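Local coordinates for Cif-like 1 (Burkholderia cenocepacia, PDB 7JQY), which probably hydrolyses epoxides to diols, as a Cif-like epoxide hydrolase with the alpha/beta hydrolase fold, at residues A102-R106 with A131-W136; E49-H55 with R116-R122; G56-T60 with Y190-Y195. The protein carries 1 engineered substitution. One frame throughout, in Å; residues are numbered along the deposited sequence.

Contact 1: residues A102-R106 with A131-W136; sequences AGDIR and AYAAQW
Helix segments 102-106 and 131-135 cross at -77°, their axes 9.6 Å apart at closest approach. Where the backbones come nearest, Ala102 and Tyr132 CA 5.0 Å apart, the small Ala102 side chain fits, its CB 4.0 Å from both Ala131 CB and Tyr132 CB. Gly103 CA lies 4.0 Å from Trp136 CH2. Helices 98-111 and 124-135 flank strand 117-122 in the chain and pack on one face of the alpha/beta hydrolase sheet. Tyr132 (chi1 t, chi2 -36°) lies between them, its ring edge 3.8 Å (CE2) from Ile105 CG2 and its OH 3.4 Å from Arg106 CA. Trp136 (chi1 m, chi2 -80°) is the first residue after helix 124-135 to leave helical geometry (phi/psi -135/68). Arg106, chi1 to chi3 all t, lies along the indole face of Trp136: Arg106 CD is 3.4 Å from the six-membered centroid (CH-pi), and the guanidinium stacks flat, centres 3.6 Å apart and planes at 5°, with CZ 3.5 Å from the five-membered centroid (cation-pi). Arg106 NH2 also salt-bridges Glu139.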
loop_
_atom_site.group_PDB
_atom_site.type_symbol
_atom_site.label_atom_id
_atom_site.label_comp_id
_atom_site.label_asym_id
_atom_site.label_seq_id
_atom_site.Cartn_x
_atom_site.Cartn_y
_atom_site.Cartn_z
ATOM N N ALA B 102 -11.193 -25.394 27.886
ATOM C CA ALA B 102 -11.752 -26.728 28.057
ATOM C C ALA B 102 -13.208 -26.650 28.494
ATOM O O ALA B 102 -14.024 -27.482 28.085
ATOM C CB ALA B 102 -10.920 -27.533 29.051
ATOM N N GLY B 103 -13.548 -25.659 29.328
ATOM C CA GLY B 103 -14.936 -25.478 29.736
ATOM C C GLY B 103 -15.857 -25.175 28.568
ATOM O O GLY B 103 -16.997 -25.646 28.527
ATOM N N ASP B 104 -15.373 -24.394 27.599
ATOM C CA ASP B 104 -16.139 -24.166 26.379
ATOM C C ASP B 104 -16.417 -25.480 25.664
ATOM O O ASP B 104 -17.547 -25.750 25.239
ATOM C CB ASP B 104 -15.387 -23.220 25.447
ATOM C CG ASP B 104 -15.155 -21.860 26.055
ATOM O OD1 ASP B 104 -14.133 -21.230 25.699
ATOM O OD2 ASP B 104 -16.001 -21.411 26.863
ATOM N N ILE B 105 -15.391 -26.322 25.530
ATOM C CA ILE B 105 -15.576 -27.580 24.819
ATOM C C ILE B 105 -16.562 -28.465 25.563
ATOM O O ILE B 105 -17.389 -29.155 24.951
ATOM C CB ILE B 105 -14.223 -28.285 24.619
ATOM C CG1 ILE B 105 -13.257 -27.340 23.911
ATOM C CG2 ILE B 105 -14.421 -29.581 23.855
ATOM C CD1 ILE B 105 -13.845 -26.749 22.630
ATOM N N ARG B 106 -16.512 -28.439 26.893
ATOM C CA ARG B 106 -17.439 -29.245 27.676
ATOM C C ARG B 106 -18.879 -28.760 27.516
ATOM O O ARG B 106 -19.799 -29.574 27.388
ATOM C CB ARG B 106 -17.020 -29.238 29.143
ATOM C CG ARG B 106 -17.896 -30.091 30.023
ATOM C CD ARG B 106 -17.278 -30.236 31.385
ATOM N NE ARG B 106 -18.077 -31.083 32.256
ATOM C CZ ARG B 106 -18.778 -30.625 33.286
ATOM N NH1 ARG B 106 -18.850 -29.317 33.507
ATOM N NH2 ARG B 106 -19.472 -31.470 34.039
ATOM N N ALA B 131 -6.527 -30.275 29.916
ATOM C CA ALA B 131 -7.283 -29.564 30.945
ATOM C C ALA B 131 -8.707 -30.086 31.048
ATOM O O ALA B 131 -9.291 -30.078 32.134
ATOM C CB ALA B 131 -7.286 -28.063 30.660
ATOM N N TYR B 132 -9.270 -30.556 29.937
ATOM C CA TYR B 132 -10.575 -31.205 29.986
ATOM C C TYR B 132 -10.509 -32.471 30.830
ATOM O O TYR B 132 -11.318 -32.663 31.746
ATOM C CB TYR B 132 -11.041 -31.526 28.560
ATOM C CG TYR B 132 -12.531 -31.791 28.373
ATOM C CD1 TYR B 132 -13.285 -32.462 29.339
ATOM C CD2 TYR B 132 -13.178 -31.384 27.211
ATOM C CE1 TYR B 132 -14.639 -32.705 29.156
ATOM C CE2 TYR B 132 -14.527 -31.623 27.020
ATOM C CZ TYR B 132 -15.251 -32.280 27.993
ATOM O OH TYR B 132 -16.590 -32.518 27.784
ATOM N N ALA B 133 -9.518 -33.331 30.561
ATOM C CA ALA B 133 -9.397 -34.579 31.307
ATOM C C ALA B 133 -9.034 -34.333 32.764
ATOM O O ALA B 133 -9.472 -35.081 33.643
ATOM C CB ALA B 133 -8.361 -35.488 30.650
ATOM N N ALA B 134 -8.260 -33.284 33.045
ATOM C CA ALA B 134 -7.862 -33.028 34.425
ATOM C C ALA B 134 -9.039 -32.529 35.253
ATOM O O ALA B 134 -9.165 -32.882 36.432
ATOM C CB ALA B 134 -6.715 -32.019 34.469
ATOM N N GLN B 135 -9.916 -31.719 34.651
ATOM C CA GLN B 135 -11.037 -31.139 35.386
ATOM C C GLN B 135 -12.240 -32.073 35.481
ATOM O O GLN B 135 -12.979 -32.014 36.469
ATOM C CB GLN B 135 -11.457 -29.815 34.747
ATOM C CG GLN B 135 -10.608 -28.635 35.181
ATOM C CD GLN B 135 -10.759 -27.447 34.262
ATOM O OE1 GLN B 135 -10.988 -26.318 34.711
ATOM N NE2 GLN B 135 -10.628 -27.689 32.962
ATOM N N TRP B 136 -12.478 -32.912 34.476
ATOM C CA TRP B 136 -13.626 -33.823 34.471
ATOM C C TRP B 136 -13.167 -35.200 34.014
ATOM O O TRP B 136 -13.572 -35.694 32.956
ATOM C CB TRP B 136 -14.751 -33.271 33.588
ATOM C CG TRP B 136 -15.118 -31.874 33.988
ATOM C CD1 TRP B 136 -15.915 -31.508 35.032
ATOM C CD2 TRP B 136 -14.665 -30.654 33.383
ATOM N NE1 TRP B 136 -15.995 -30.139 35.111
ATOM C CE2 TRP B 136 -15.237 -29.590 34.109
ATOM C CE3 TRP B 136 -13.847 -30.358 32.287
ATOM C CZ2 TRP B 136 -15.013 -28.255 33.781
ATOM C CZ3 TRP B 136 -13.619 -29.032 31.969
ATOM C CH2 TRP B 136 -14.201 -27.998 32.714
#

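Contact 2: residues E49-H55 with R116-R122; sequences EMVVLLH and RIHLVGR
Val52 (chi1 t) lays its CB 3.7 Å from Leu119 CD1 and its CG2 3.9 Å from Ile117 CD1, a beta-branched residue suited to an extended backbone and a packed sheet face. The axes of strand segments 50-54 and 117-122 run parallel, 21° apart and 4.6 Å at closest approach, pairing Val51 with His118, Val52 with Leu119, Leu53 with Val120 and Leu54 with Gly121. Even-numbered residues carry the ladder: His118 N to Met50 O (2.8 Å), Val52 N to His118 O (2.9 Å), Val120 N to Val52 O (2.9 Å), Leu54 N to Val120 O (2.8 Å) and Arg122 N to Leu54 O (3.2 Å). Val52, Leu54, Ile117 and Leu119 lie on the face covered by helix 98-111; on the other, Leu53 (chi1 m, chi2 t) brings CD2 to 3.5 Å from Val120 CB. These are central strands of the alpha/beta hydrolase sheet. Gly121 is the first glycine of what is probably the nucleophile elbow, where the slim residue suits a tight strand-to-helix turn; Arg122 hydrogen-bonds to Gln59 OE1 and forms a salt bridge with Asp147. At the opposite end, His118 (chi1 m, chi2 -86°) donates from NE2 to Glu49 OE2 at 2.9 Å. The pair therefore joins an apolar middle, held by backbone bonds and aliphatic side chains, to a His-carboxylate bond at the strand start, so polar side-chain chemistry is kept to the ends.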
loop_
_atom_site.group_PDB
_atom_site.type_symbol
_atom_site.label_atom_id
_atom_site.label_comp_id
_atom_site.label_asym_id
_atom_site.label_seq_id
_atom_site.Cartn_x
_atom_site.Cartn_y
_atom_site.Cartn_z
ATOM N N GLU B 49 -20.578 -43.265 19.704
ATOM C CA GLU B 49 -19.644 -42.689 20.664
ATOM C C GLU B 49 -19.016 -41.429 20.083
ATOM O O GLU B 49 -18.560 -41.426 18.936
ATOM C CB GLU B 49 -18.547 -43.695 21.019
ATOM C CG GLU B 49 -18.987 -44.922 21.814
ATOM C CD GLU B 49 -17.790 -45.756 22.281
ATOM O OE1 GLU B 49 -17.477 -46.778 21.629
ATOM O OE2 GLU B 49 -17.151 -45.380 23.291
ATOM N N MET B 50 -19.003 -40.358 20.868
ATOM C CA MET B 50 -18.522 -39.081 20.364
ATOM C C MET B 50 -17.002 -39.001 20.420
ATOM O O MET B 50 -16.391 -39.320 21.444
ATOM C CB MET B 50 -19.115 -37.929 21.160
ATOM C CG MET B 50 -18.767 -36.598 20.551
ATOM S SD MET B 50 -19.593 -35.229 21.346
ATOM C CE MET B 50 -21.269 -35.501 20.778
ATOM N N VAL B 51 -16.397 -38.572 19.315
ATOM C CA VAL B 51 -14.971 -38.282 19.239
ATOM C C VAL B 51 -14.824 -36.791 18.964
ATOM O O VAL B 51 -15.245 -36.306 17.904
ATOM C CB VAL B 51 -14.262 -39.113 18.158
ATOM C CG1 VAL B 51 -12.768 -38.822 18.162
ATOM C CG2 VAL B 51 -14.510 -40.593 18.387
ATOM N N VAL B 52 -14.234 -36.067 19.913
ATOM C CA VAL B 52 -13.991 -34.635 19.791
ATOM C C VAL B 52 -12.541 -34.429 19.376
ATOM O O VAL B 52 -11.620 -35.021 19.967
ATOM C CB VAL B 52 -14.304 -33.903 21.106
ATOM C CG1 VAL B 52 -13.906 -32.455 21.017
ATOM C CG2 VAL B 52 -15.773 -34.043 21.434
ATOM N N LEU B 53 -12.340 -33.612 18.340
ATOM C CA LEU B 53 -11.024 -33.315 17.789
ATOM C C LEU B 53 -10.746 -31.830 17.952
ATOM O O LEU B 53 -11.566 -30.997 17.550
ATOM C CB LEU B 53 -10.949 -33.705 16.306
ATOM C CG LEU B 53 -11.486 -35.094 15.940
ATOM C CD1 LEU B 53 -11.438 -35.345 14.455
ATOM C CD2 LEU B 53 -10.686 -36.153 16.663
ATOM N N LEU B 54 -9.598 -31.502 18.543
ATOM C CA LEU B 54 -9.223 -30.126 18.843
ATOM C C LEU B 54 -7.904 -29.797 18.150
ATOM O O LEU B 54 -6.849 -30.353 18.499
ATOM C CB LEU B 54 -9.110 -29.904 20.355
ATOM C CG LEU B 54 -10.366 -30.090 21.221
ATOM C CD1 LEU B 54 -10.017 -29.895 22.689
ATOM C CD2 LEU B 54 -11.508 -29.148 20.802
ATOM N N HIS B 55 -7.971 -28.868 17.197
ATOM C CA HIS B 55 -6.832 -28.361 16.450
ATOM C C HIS B 55 -5.962 -27.463 17.338
ATOM O O HIS B 55 -6.246 -27.231 18.516
ATOM C CB HIS B 55 -7.325 -27.559 15.249
ATOM C CG HIS B 55 -8.028 -26.306 15.651
ATOM N ND1 HIS B 55 -7.353 -25.168 16.033
ATOM C CD2 HIS B 55 -9.345 -26.030 15.798
ATOM C CE1 HIS B 55 -8.222 -24.235 16.373
ATOM N NE2 HIS B 55 -9.439 -24.734 16.240
ATOM N N ARG B 116 -19.978 -38.624 27.745
ATOM C CA ARG B 116 -18.709 -39.385 27.624
ATOM C C ARG B 116 -18.162 -39.263 26.189
ATOM O O ARG B 116 -18.901 -39.503 25.233
ATOM C CB ARG B 116 -18.921 -40.854 27.990
ATOM C CG ARG B 116 -19.386 -41.079 29.420
ATOM C CD ARG B 116 -18.352 -40.591 30.421
ATOM N NE ARG B 116 -18.768 -40.835 31.800
ATOM C CZ ARG B 116 -19.456 -39.969 32.537
ATOM N NH1 ARG B 116 -19.808 -38.795 32.030
ATOM N NH2 ARG B 116 -19.792 -40.275 33.782
ATOM N N ILE B 117 -16.880 -38.893 26.022
ATOM C CA ILE B 117 -16.309 -38.618 24.707
ATOM C C ILE B 117 -14.912 -39.219 24.664
ATOM O O ILE B 117 -14.258 -39.384 25.698
ATOM C CB ILE B 117 -16.216 -37.104 24.414
ATOM C CG1 ILE B 117 -15.288 -36.457 25.445
ATOM C CG2 ILE B 117 -17.602 -36.451 24.420
ATOM C CD1 ILE B 117 -14.922 -35.035 25.159
ATOM N N HIS B 118 -14.478 -39.594 23.468
ATOM C CA HIS B 118 -13.058 -39.764 23.190
ATOM C C HIS B 118 -12.523 -38.410 22.747
ATOM O O HIS B 118 -13.242 -37.627 22.112
ATOM C CB HIS B 118 -12.830 -40.808 22.099
ATOM C CG HIS B 118 -13.425 -42.145 22.413
ATOM N ND1 HIS B 118 -12.760 -43.106 23.147
ATOM C CD2 HIS B 118 -14.632 -42.678 22.108
ATOM C CE1 HIS B 118 -13.526 -44.177 23.266
ATOM N NE2 HIS B 118 -14.667 -43.942 22.643
ATOM N N LEU B 119 -11.281 -38.115 23.111
ATOM C CA LEU B 119 -10.751 -36.765 22.974
ATOM C C LEU B 119 -9.377 -36.810 22.320
ATOM O O LEU B 119 -8.473 -37.493 22.815
ATOM C CB LEU B 119 -10.689 -36.067 24.336
ATOM C CG LEU B 119 -10.479 -34.556 24.355
ATOM C CD1 LEU B 119 -11.427 -33.858 23.388
ATOM C CD2 LEU B 119 -10.630 -34.018 25.774
ATOM N N VAL B 120 -9.220 -36.061 21.228
ATOM C CA VAL B 120 -7.976 -35.963 20.472
ATOM C C VAL B 120 -7.579 -34.496 20.360
ATOM O O VAL B 120 -8.400 -33.657 19.970
ATOM C CB VAL B 120 -8.121 -36.569 19.065
ATOM C CG1 VAL B 120 -6.755 -36.608 18.360
ATOM C CG2 VAL B 120 -8.771 -37.942 19.133
ATOM N N GLY B 121 -6.332 -34.187 20.683
ATOM C CA GLY B 121 -5.849 -32.821 20.604
ATOM C C GLY B 121 -4.412 -32.763 20.131
ATOM O O GLY B 121 -3.640 -33.714 20.293
ATOM N N ARG B 122 -4.061 -31.624 19.529
ATOM C CA ARG B 122 -2.688 -31.321 19.138
ATOM C C ARG B 122 -2.428 -29.837 19.356
ATOM O O ARG B 122 -3.356 -29.021 19.380
ATOM C CB ARG B 122 -2.392 -31.716 17.676
ATOM C CG ARG B 122 -2.924 -30.758 16.610
ATOM C CD ARG B 122 -2.303 -31.050 15.242
ATOM N NE ARG B 122 -0.850 -30.928 15.275
ATOM C CZ ARG B 122 -0.199 -29.769 15.297
ATOM N NH1 ARG B 122 -0.872 -28.619 15.286
ATOM N NH2 ARG B 122 1.126 -29.756 15.343
#

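Contact 3: residues G56-T60 with Y190-Y195; sequences GWPQT and YILDFY
Gly56 opens a tight turn out of strand 50-54: its O accepts from Gln59 N at 2.8 Å, and its N donates to Gln59 OE1 at 3.1 Å. Trp57 follows with chi1 t and chi2 97°, directing its six-membered edge at helix 187-198. Trp57 CZ3 points at the face of Phe194 (chi1 t, chi2 -83°) in a T-shaped pair, six-membered-ring and Phe194 centroids 5.1 Å apart and planes at 86°, while Trp57 CH2 lies 3.7 Å from Tyr190 CE2, edge to edge. The peptide before Pro58 is cis. His-Gly-Trp-Pro matches the HGXP motif of epoxide hydrolases, whose backbone probably helps form the oxyanion hole, as in relatives; in this engineered variant Trp57 N is hydrogen-bonded to Ser123 OG. The partner, helical throughout 190-195, belongs to the helical cap, joining core loop to cap. Compact and rigid, Pro58 packs against this helix, the Pro58 and Ile191 CA atoms nearest at 7.1 Å, with Pro58 CG 3.9 Å from Ile191 CG2 and CD 4.2 Å from Tyr195 CE1. Gln59, whose amide gives and accepts, extends (chi1 m, chi2 t) to donate from NE2 to Tyr195 OH at 3.0 Å; OE1 also takes Arg122, and Tyr195 OH bonds to Asp288.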
loop_
_atom_site.group_PDB
_atom_site.type_symbol
_atom_site.label_atom_id
_atom_site.label_comp_id
_atom_site.label_asym_id
_atom_site.label_seq_id
_atom_site.Cartn_x
_atom_site.Cartn_y
_atom_site.Cartn_z
ATOM N N GLY B 56 -4.904 -26.912 16.749
ATOM C CA GLY B 56 -4.022 -25.990 17.429
ATOM C C GLY B 56 -3.793 -24.723 16.621
ATOM O O GLY B 56 -4.647 -24.292 15.835
ATOM N N TRP B 57 -2.629 -24.101 16.860
ATOM C CA TRP B 57 -2.165 -22.909 16.158
ATOM C C TRP B 57 -1.088 -23.281 15.147
ATOM O O TRP B 57 -0.173 -24.048 15.476
ATOM C CB TRP B 57 -1.600 -21.871 17.134
ATOM C CG TRP B 57 -1.444 -20.511 16.516
ATOM C CD1 TRP B 57 -2.328 -19.459 16.600
ATOM C CD2 TRP B 57 -0.363 -20.055 15.693
ATOM N NE1 TRP B 57 -1.854 -18.386 15.884
ATOM C CE2 TRP B 57 -0.654 -18.726 15.315
ATOM C CE3 TRP B 57 0.824 -20.644 15.231
ATOM C CZ2 TRP B 57 0.199 -17.977 14.502
ATOM C CZ3 TRP B 57 1.666 -19.901 14.424
ATOM C CH2 TRP B 57 1.348 -18.579 14.068
ATOM N N PRO B 58 -1.156 -22.767 13.905
ATOM C CA PRO B 58 -2.210 -21.910 13.354
ATOM C C PRO B 58 -3.201 -22.728 12.542
ATOM O O PRO B 58 -3.079 -22.786 11.321
ATOM C CB PRO B 58 -1.437 -20.960 12.446
ATOM C CG PRO B 58 -0.233 -21.813 11.954
ATOM C CD PRO B 58 -0.107 -23.014 12.902
ATOM N N GLN B 59 -4.169 -23.355 13.196
ATOM C CA GLN B 59 -5.018 -24.332 12.539
ATOM C C GLN B 59 -6.487 -24.024 12.806
ATOM O O GLN B 59 -6.837 -23.105 13.549
ATOM C CB GLN B 59 -4.670 -25.751 13.004
ATOM C CG GLN B 59 -3.156 -26.039 12.948
ATOM C CD GLN B 59 -2.835 -27.471 13.278
ATOM O OE1 GLN B 59 -3.210 -27.981 14.343
ATOM N NE2 GLN B 59 -2.160 -28.143 12.359
ATOM N N THR B 60 -7.341 -24.793 12.138
ATOM C CA THR B 60 -8.773 -24.838 12.364
ATOM C C THR B 60 -9.166 -26.305 12.362
ATOM O O THR B 60 -8.305 -27.186 12.248
ATOM C CB THR B 60 -9.549 -24.082 11.277
ATOM O OG1 THR B 60 -9.320 -24.734 10.027
ATOM C CG2 THR B 60 -9.139 -22.617 11.197
ATOM N N TYR B 190 3.595 -15.418 6.652
ATOM C CA TYR B 190 4.047 -15.810 7.980
ATOM C C TYR B 190 3.683 -17.256 8.285
ATOM O O TYR B 190 4.521 -18.022 8.772
ATOM C CB TYR B 190 3.455 -14.868 9.031
ATOM C CG TYR B 190 3.918 -15.140 10.455
ATOM C CD1 TYR B 190 5.212 -14.805 10.870
ATOM C CD2 TYR B 190 3.056 -15.703 11.391
ATOM C CE1 TYR B 190 5.626 -15.026 12.165
ATOM C CE2 TYR B 190 3.464 -15.937 12.700
ATOM C CZ TYR B 190 4.751 -15.597 13.081
ATOM O OH TYR B 190 5.163 -15.829 14.378
ATOM N N ILE B 191 2.449 -17.657 7.976
ATOM C CA ILE B 191 1.962 -18.971 8.383
ATOM C C ILE B 191 2.476 -20.071 7.458
ATOM O O ILE B 191 2.749 -21.190 7.906
ATOM C CB ILE B 191 0.425 -18.944 8.464
ATOM C CG1 ILE B 191 -0.001 -18.295 9.776
ATOM C CG2 ILE B 191 -0.175 -20.330 8.336
ATOM C CD1 ILE B 191 -1.391 -17.613 9.709
ATOM N N LEU B 192 2.591 -19.796 6.154
ATOM C CA LEU B 192 3.164 -20.794 5.254
ATOM C C LEU B 192 4.604 -21.107 5.639
ATOM O O LEU B 192 5.031 -22.268 5.600
ATOM C CB LEU B 192 3.101 -20.310 3.803
ATOM C CG LEU B 192 2.020 -20.881 2.885
ATOM C CD1 LEU B 192 0.628 -20.408 3.316
ATOM C CD2 LEU B 192 2.301 -20.454 1.465
ATOM N N ASP B 193 5.374 -20.079 5.996
ATOM C CA ASP B 193 6.750 -20.312 6.407
ATOM C C ASP B 193 6.796 -21.068 7.725
ATOM O O ASP B 193 7.533 -22.053 7.863
ATOM C CB ASP B 193 7.504 -18.993 6.531
ATOM C CG ASP B 193 9.001 -19.205 6.672
ATOM O OD1 ASP B 193 9.671 -19.385 5.630
ATOM O OD2 ASP B 193 9.494 -19.218 7.820
ATOM N N PHE B 194 5.988 -20.633 8.698
ATOM C CA PHE B 194 5.922 -21.344 9.968
ATOM C C PHE B 194 5.621 -22.823 9.744
ATOM O O PHE B 194 6.278 -23.701 10.325
ATOM C CB PHE B 194 4.859 -20.699 10.858
ATOM C CG PHE B 194 4.866 -21.195 12.260
ATOM C CD1 PHE B 194 4.213 -22.372 12.591
ATOM C CD2 PHE B 194 5.528 -20.488 13.253
ATOM C CE1 PHE B 194 4.227 -22.849 13.895
ATOM C CE2 PHE B 194 5.550 -20.955 14.558
ATOM C CZ PHE B 194 4.900 -22.135 14.880
ATOM N N TYR B 195 4.703 -23.112 8.854
ATOM C CA TYR B 195 4.320 -24.448 8.595
ATOM C C TYR B 195 5.370 -25.269 7.903
ATOM O O TYR B 195 5.677 -26.313 8.345
ATOM C CB TYR B 195 3.052 -24.460 7.754
ATOM C CG TYR B 195 1.943 -25.302 8.265
ATOM C CD1 TYR B 195 1.034 -24.804 9.132
ATOM C CD2 TYR B 195 1.787 -26.575 7.859
ATOM C CE1 TYR B 195 0.002 -25.566 9.601
ATOM C CE2 TYR B 195 0.764 -27.342 8.320
ATOM C CZ TYR B 195 -0.129 -26.823 9.189
ATOM O OH TYR B 195 -1.153 -27.567 9.643
#

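Contact 2 forms the middle of the sheet, and contact 1 lies against one face of it, their centres 11 Å apart: Ile105 CD1 packs 3.8 Å from Leu54 CD2, and Tyr132 CB 3.8 Å from Leu119 CD2. Helix 98-111, strand 117-122 and helix 124-135 follow one another along the chain, so contact 1 brackets one strand of contact 2. Contact 3 starts directly after 49-55 and reaches across about 130 residues to the cap, enclosing contact 1 in sequence, with centres about 25 Å apart. Contacts 2 and 3 meet where Arg122 NH1 lies 2.6 Å from Gln59 OE1, a probable hydrogen bond. Core sheet, probable nucleophile elbow and cap are thereby joined around the likely active site.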